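Local coordinates for protein LacI family sugar-binding transcriptional regulator (Enterococcus faecalis V583, PDB 4RK0) that binds ribose in the cleft between two sugar-binding subdomains and probably regulates transcription as a DNA-binding repressor of the LacI family, at residues 17-21 / 185-189; 119-125 / 270-274. The contacts are given in a common frame with arbitrary orientation. Numbering follows the deposited sequence.

Contact 1 of 2, residues 17-21 / 185-189. With RIB (alpha-D-ribofuranose), chain E.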
loop_
_atom_site.group_PDB
_atom_site.type_symbol
_atom_site.label_atom_id
_atom_site.label_comp_id
_atom_site.label_asym_id
_atom_site.label_seq_id
_atom_site.Cartn_x
_atom_site.Cartn_y
_atom_site.Cartn_z
ATOM N N ILE A 17 -2.524 3.493 5.706
ATOM C CA ILE A 17 -1.553 2.520 5.213
ATOM C C ILE A 17 -1.810 2.114 3.763
ATOM O O ILE A 17 -1.075 1.316 3.193
ATOM C CB ILE A 17 -1.517 1.259 6.096
ATOM C CG1 ILE A 17 -2.920 0.665 6.307
ATOM C CG2 ILE A 17 -0.883 1.613 7.431
ATOM C CD1 ILE A 17 -2.907 -0.785 6.738
ATOM N N THR A 18 -2.837 2.676 3.173
ATOM C CA THR A 18 -3.175 2.347 1.796
ATOM C C THR A 18 -2.375 3.186 0.815
ATOM O O THR A 18 -2.184 2.777 -0.330
ATOM C CB THR A 18 -4.651 2.581 1.514
ATOM O OG1 THR A 18 -5.007 3.891 1.943
ATOM C CG2 THR A 18 -5.494 1.574 2.250
ATOM N N ASN A 19 -1.905 4.356 1.258
ATOM C CA ASN A 19 -1.073 5.186 0.419
ATOM C C ASN A 19 0.297 4.502 0.422
ATOM O O ASN A 19 0.891 4.298 1.491
ATOM C CB ASN A 19 -0.977 6.576 1.011
ATOM C CG ASN A 19 -0.070 7.490 0.239
ATOM O OD1 ASN A 19 0.740 7.084 -0.586
ATOM N ND2 ASN A 19 -0.192 8.761 0.534
ATOM N N PRO A 20 0.777 4.086 -0.746
ATOM C CA PRO A 20 2.102 3.417 -0.786
ATOM C C PRO A 20 3.196 4.218 -0.059
ATOM O O PRO A 20 4.156 3.626 0.419
ATOM C CB PRO A 20 2.430 3.312 -2.282
ATOM C CG PRO A 20 1.208 3.685 -3.008
ATOM C CD PRO A 20 0.199 4.293 -2.086
ATOM N N PHE A 21 3.069 5.549 -0.003
ATOM C CA PHE A 21 4.012 6.358 0.770
ATOM C C PHE A 21 4.121 5.884 2.208
ATOM O O PHE A 21 5.243 5.689 2.713
ATOM C CB PHE A 21 3.657 7.844 0.732
ATOM C CG PHE A 21 4.583 8.695 1.541
ATOM C CD1 PHE A 21 5.781 9.093 1.011
ATOM C CD2 PHE A 21 4.279 9.035 2.840
ATOM C CE1 PHE A 21 6.673 9.858 1.745
ATOM C CE2 PHE A 21 5.175 9.769 3.594
ATOM C CZ PHE A 21 6.384 10.196 3.023
ATOM N N ILE A 185 -0.171 17.508 -5.738
ATOM C CA ILE A 185 0.613 17.640 -4.512
ATOM C C ILE A 185 1.010 16.300 -3.926
ATOM O O ILE A 185 1.861 16.238 -3.049
ATOM C CB ILE A 185 -0.088 18.564 -3.490
ATOM C CG1 ILE A 185 0.895 19.531 -2.867
ATOM C CG2 ILE A 185 -0.795 17.765 -2.441
ATOM C CD1 ILE A 185 1.270 20.648 -3.779
ATOM N N ASN A 186 0.413 15.215 -4.416
ATOM C CA ASN A 186 1.007 13.899 -4.215
ATOM C C ASN A 186 0.717 12.988 -5.410
ATOM O O ASN A 186 -0.114 13.328 -6.273
ATOM C CB ASN A 186 0.673 13.251 -2.877
ATOM C CG ASN A 186 -0.697 12.618 -2.821
ATOM O OD1 ASN A 186 -1.597 12.935 -3.599
ATOM N ND2 ASN A 186 -0.867 11.728 -1.855
ATOM N N ASP A 187 1.421 11.861 -5.461
ATOM C CA ASP A 187 1.303 10.935 -6.603
ATOM C C ASP A 187 -0.112 10.335 -6.668
ATOM O O ASP A 187 -0.647 10.135 -7.755
ATOM C CB ASP A 187 2.369 9.842 -6.573
ATOM C CG ASP A 187 3.795 10.368 -6.885
ATOM O OD1 ASP A 187 3.941 11.418 -7.517
ATOM O OD2 ASP A 187 4.751 9.697 -6.496
ATOM N N GLU A 188 -0.724 10.057 -5.536
ATOM C CA GLU A 188 -2.102 9.539 -5.545
ATOM C C GLU A 188 -3.081 10.510 -6.225
ATOM O O GLU A 188 -3.896 10.099 -7.053
ATOM C CB GLU A 188 -2.568 9.216 -4.117
ATOM C CG GLU A 188 -1.850 8.029 -3.503
ATOM C CD GLU A 188 -2.723 7.217 -2.555
ATOM O OE1 GLU A 188 -3.453 7.808 -1.734
ATOM O OE2 GLU A 188 -2.681 5.975 -2.613
ATOM N N ILE A 189 -2.999 11.803 -5.916
ATOM C CA ILE A 189 -3.783 12.779 -6.682
ATOM C C ILE A 189 -3.507 12.695 -8.185
ATOM O O ILE A 189 -4.438 12.794 -8.999
ATOM C CB ILE A 189 -3.527 14.213 -6.214
ATOM C CG1 ILE A 189 -4.148 14.374 -4.834
ATOM C CG2 ILE A 189 -4.120 15.223 -7.183
ATOM C CD1 ILE A 189 -3.946 15.738 -4.184
HETATM O O5 RIB E . 1.604 10.991 -0.449
HETATM C C5 RIB E . 1.152 11.091 0.892
HETATM C C4 RIB E . 1.497 12.453 1.313
HETATM O O4 RIB E . 0.993 12.815 2.624
HETATM C C3 RIB E . 3.001 12.291 1.205
HETATM O O3 RIB E . 3.347 13.245 0.200
HETATM C C2 RIB E . 3.421 12.536 2.657
HETATM O O2 RIB E . 4.492 13.443 2.746
HETATM C C1 RIB E . 2.158 12.900 3.457
HETATM O O1 RIB E . 2.317 14.095 4.202
HETATM O O HOH W 1 -4.625 6.605 1.048
HETATM O O HOH W 2 1.380 9.160 -2.951
#
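Thr18, in the loop leading into helix 20-35, opens the meeting of two helix starts across the ribose cleft: its OG1 is hydrogen-bonded to water 1 (2.9 Å), which donates to Glu188 OE1 at 3.2 Å. Asn19 does double duty. As N-cap its OD1 accepts from Phe21 N (2.8 Å), and it also accepts from water 2 at 3.2 Å, a water itself hydrogen-bonded to ribose O5 (3.1 Å). Pro20 begins the helix, its ring in van der Waals contact with the Glu188 carboxylate (CD to OE2 3.4 Å). Phe21 leaves the facing segment alone and lays one ring face on the sugar, CE2 to ribose C2 being 3.4 Å. On the far side Asn186 is likewise an N-cap: its OD1 caps Ile189 N (2.9 Å), while ND2 donates to ribose O5 (2.9 Å). Asp94, Arg143 and Asp214 are among the residues completing the pocket. With just 134 Å² buried, the contact is mediated largely by water and sugar, consistent with ligand-responsive closure, as in LacI-type regulators.

Contact 2 of 2, residues 119-125 / 270-274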
loop_
_atom_site.group_PDB
_atom_site.type_symbol
_atom_site.label_atom_id
_atom_site.label_comp_id
_atom_site.label_asym_id
_atom_site.label_seq_id
_atom_site.Cartn_x
_atom_site.Cartn_y
_atom_site.Cartn_z
ATOM N N HIS A 119 10.688 22.845 -13.050
ATOM C CA HIS A 119 10.449 21.950 -14.149
ATOM C C HIS A 119 9.375 22.452 -15.105
ATOM O O HIS A 119 9.575 22.426 -16.332
ATOM C CB HIS A 119 10.065 20.592 -13.620
ATOM C CG HIS A 119 9.838 19.617 -14.705
ATOM N ND1 HIS A 119 10.858 19.168 -15.507
ATOM C CD2 HIS A 119 8.699 19.069 -15.189
ATOM C CE1 HIS A 119 10.365 18.342 -16.411
ATOM N NE2 HIS A 119 9.057 18.287 -16.253
ATOM N N LEU A 120 8.225 22.881 -14.567
ATOM C CA LEU A 120 7.133 23.361 -15.445
ATOM C C LEU A 120 7.549 24.624 -16.191
ATOM O O LEU A 120 7.195 24.816 -17.356
ATOM C CB LEU A 120 5.830 23.591 -14.689
ATOM C CG LEU A 120 5.114 22.316 -14.170
ATOM C CD1 LEU A 120 3.908 22.641 -13.320
ATOM C CD2 LEU A 120 4.724 21.407 -15.340
ATOM N N GLN A 121 8.325 25.469 -15.540
ATOM C CA GLN A 121 8.930 26.630 -16.244
ATOM C C GLN A 121 9.872 26.213 -17.391
ATOM O O GLN A 121 9.791 26.786 -18.482
ATOM C CB GLN A 121 9.679 27.506 -15.211
ATOM C CG GLN A 121 9.914 28.964 -15.582
ATOM C CD GLN A 121 10.627 29.726 -14.465
ATOM O OE1 GLN A 121 10.670 29.271 -13.315
ATOM N NE2 GLN A 121 11.187 30.882 -14.798
ATOM N N GLU A 122 10.802 25.285 -17.138
ATOM C CA GLU A 122 11.644 24.733 -18.207
ATOM C C GLU A 122 10.825 24.179 -19.405
ATOM O O GLU A 122 11.208 24.339 -20.547
ATOM C CB GLU A 122 12.561 23.643 -17.656
ATOM C CG GLU A 122 13.651 23.206 -18.605
ATOM C CD GLU A 122 14.182 21.828 -18.276
ATOM O OE1 GLU A 122 15.376 21.733 -17.937
ATOM O OE2 GLU A 122 13.407 20.846 -18.351
ATOM N N GLN A 123 9.667 23.604 -19.127
ATOM C CA GLN A 123 8.752 23.143 -20.168
ATOM C C GLN A 123 7.825 24.251 -20.671
ATOM O O GLN A 123 6.896 24.005 -21.431
ATOM C CB GLN A 123 7.931 21.976 -19.627
ATOM C CG GLN A 123 8.758 20.779 -19.160
ATOM C CD GLN A 123 9.350 19.962 -20.301
ATOM O OE1 GLN A 123 10.006 20.481 -21.198
ATOM N NE2 GLN A 123 9.114 18.674 -20.265
ATOM N N ARG A 124 8.066 25.483 -20.230
ATOM C CA ARG A 124 7.404 26.677 -20.774
ATOM C C ARG A 124 5.926 26.806 -20.483
ATOM O O ARG A 124 5.226 27.536 -21.187
ATOM C CB ARG A 124 7.590 26.768 -22.282
ATOM C CG ARG A 124 8.977 26.366 -22.735
ATOM C CD ARG A 124 9.398 27.046 -24.035
ATOM N NE ARG A 124 8.801 26.404 -25.193
ATOM C CZ ARG A 124 9.367 25.460 -25.945
ATOM N NH1 ARG A 124 8.684 24.967 -26.975
ATOM N NH2 ARG A 124 10.586 24.985 -25.688
ATOM N N HIS A 125 5.439 26.147 -19.442
ATOM C CA HIS A 125 4.045 26.327 -19.042
ATOM C C HIS A 125 3.863 27.636 -18.295
ATOM O O HIS A 125 4.622 27.930 -17.387
ATOM C CB HIS A 125 3.580 25.142 -18.211
ATOM C CG HIS A 125 3.531 23.895 -19.022
ATOM N ND1 HIS A 125 2.442 23.569 -19.793
ATOM C CD2 HIS A 125 4.473 22.962 -19.275
ATOM C CE1 HIS A 125 2.704 22.464 -20.472
ATOM N NE2 HIS A 125 3.931 22.079 -20.184
ATOM N N THR A 270 5.436 15.125 -18.671
ATOM C CA THR A 270 5.455 16.518 -19.116
ATOM C C THR A 270 6.088 16.680 -20.479
ATOM O O THR A 270 6.879 15.850 -20.914
ATOM C CB THR A 270 6.232 17.417 -18.115
ATOM O OG1 THR A 270 7.640 17.135 -18.185
ATOM C CG2 THR A 270 5.746 17.188 -16.688
ATOM N N ALA A 271 5.754 17.784 -21.141
ATOM C CA ALA A 271 6.365 18.126 -22.394
ATOM C C ALA A 271 6.388 19.639 -22.609
ATOM O O ALA A 271 5.563 20.361 -22.057
ATOM C CB ALA A 271 5.643 17.438 -23.568
ATOM N N PRO A 272 7.332 20.120 -23.435
ATOM C CA PRO A 272 7.356 21.578 -23.631
ATOM C C PRO A 272 6.107 22.073 -24.300
ATOM O O PRO A 272 5.597 21.456 -25.244
ATOM C CB PRO A 272 8.618 21.826 -24.483
ATOM C CG PRO A 272 9.409 20.578 -24.444
ATOM C CD PRO A 272 8.511 19.448 -24.001
ATOM N N LEU A 273 5.572 23.177 -23.809
ATOM C CA LEU A 273 4.416 23.771 -24.468
ATOM C C LEU A 273 4.832 24.218 -25.867
ATOM O O LEU A 273 5.820 24.946 -26.021
ATOM C CB LEU A 273 3.877 24.972 -23.703
ATOM C CG LEU A 273 2.403 25.020 -23.302
ATOM C CD1 LEU A 273 1.995 26.483 -23.246
ATOM C CD2 LEU A 273 1.484 24.223 -24.224
ATOM N N LYS A 274 4.076 23.766 -26.866
ATOM C CA LYS A 274 4.412 23.971 -28.275
ATOM C C LYS A 274 3.522 25.051 -28.875
ATOM O O LYS A 274 2.897 25.822 -28.146
ATOM C CB LYS A 274 4.250 22.659 -29.054
#
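Hydrogen bonding fastens the C-terminal tail, residues 270-274, to the end of helix 109-122, just before strand 127-132, at the outer end of the subdomain built on the four-stranded parallel sheet, burying 461 Å² between them. Thr270 OG1 sits where two side chains converge: His119 NE2 lies 2.7 Å away in a hydrogen bond whose donor could be either atom, and Gln123 NE2 donates to the same oxygen at 3.0 Å. The helix finishes in a Schellman motif, with His125 N bonded to Leu120 O (3.0 Å), Arg124 N to Gln121 O (2.8 Å), and Arg124 at positive phi as the C-prime residue. This turn leaves Gln123 O to accept from Leu273 N at 2.8 Å, so main chain meets main chain just where the helix stops; Pro272 CA adds a CH...O contact to that oxygen (3.3 Å). Beyond the turn, His125 NE2 donates to Ala271 O at 3.0 Å while its ND1 bonds to Thr180, and Leu273 CB rests over one face of the imidazole. Arg124 follows the tail outward: its guanidinium lies face-on over Pro272 CB, NH2 to CB being 3.9 Å, and NH1 makes a weak hydrogen bond to Leu273 O (3.0 Å).

The two contacts illustrate how one periplasmic-binding-protein-like fold separates ligand recognition from the fastening of its chain end. Their centres lie 24 Å apart and their nearest atoms about 10 Å, so they do not touch. Contact 1 is central, its centre 7 Å from that of the chain, and reaches across the cleft that holds ribose; contact 2, centred 25 Å out, contributes no residue to the pocket. Along the sequence their segments alternate: 185-189 falls between the two halves of contact 2. Segments 185-189 and 270-274 both adjoin the four-stranded parallel sheet: the former follows strand 181-184, while Thr270 packs on Ser209 of strand 209-211.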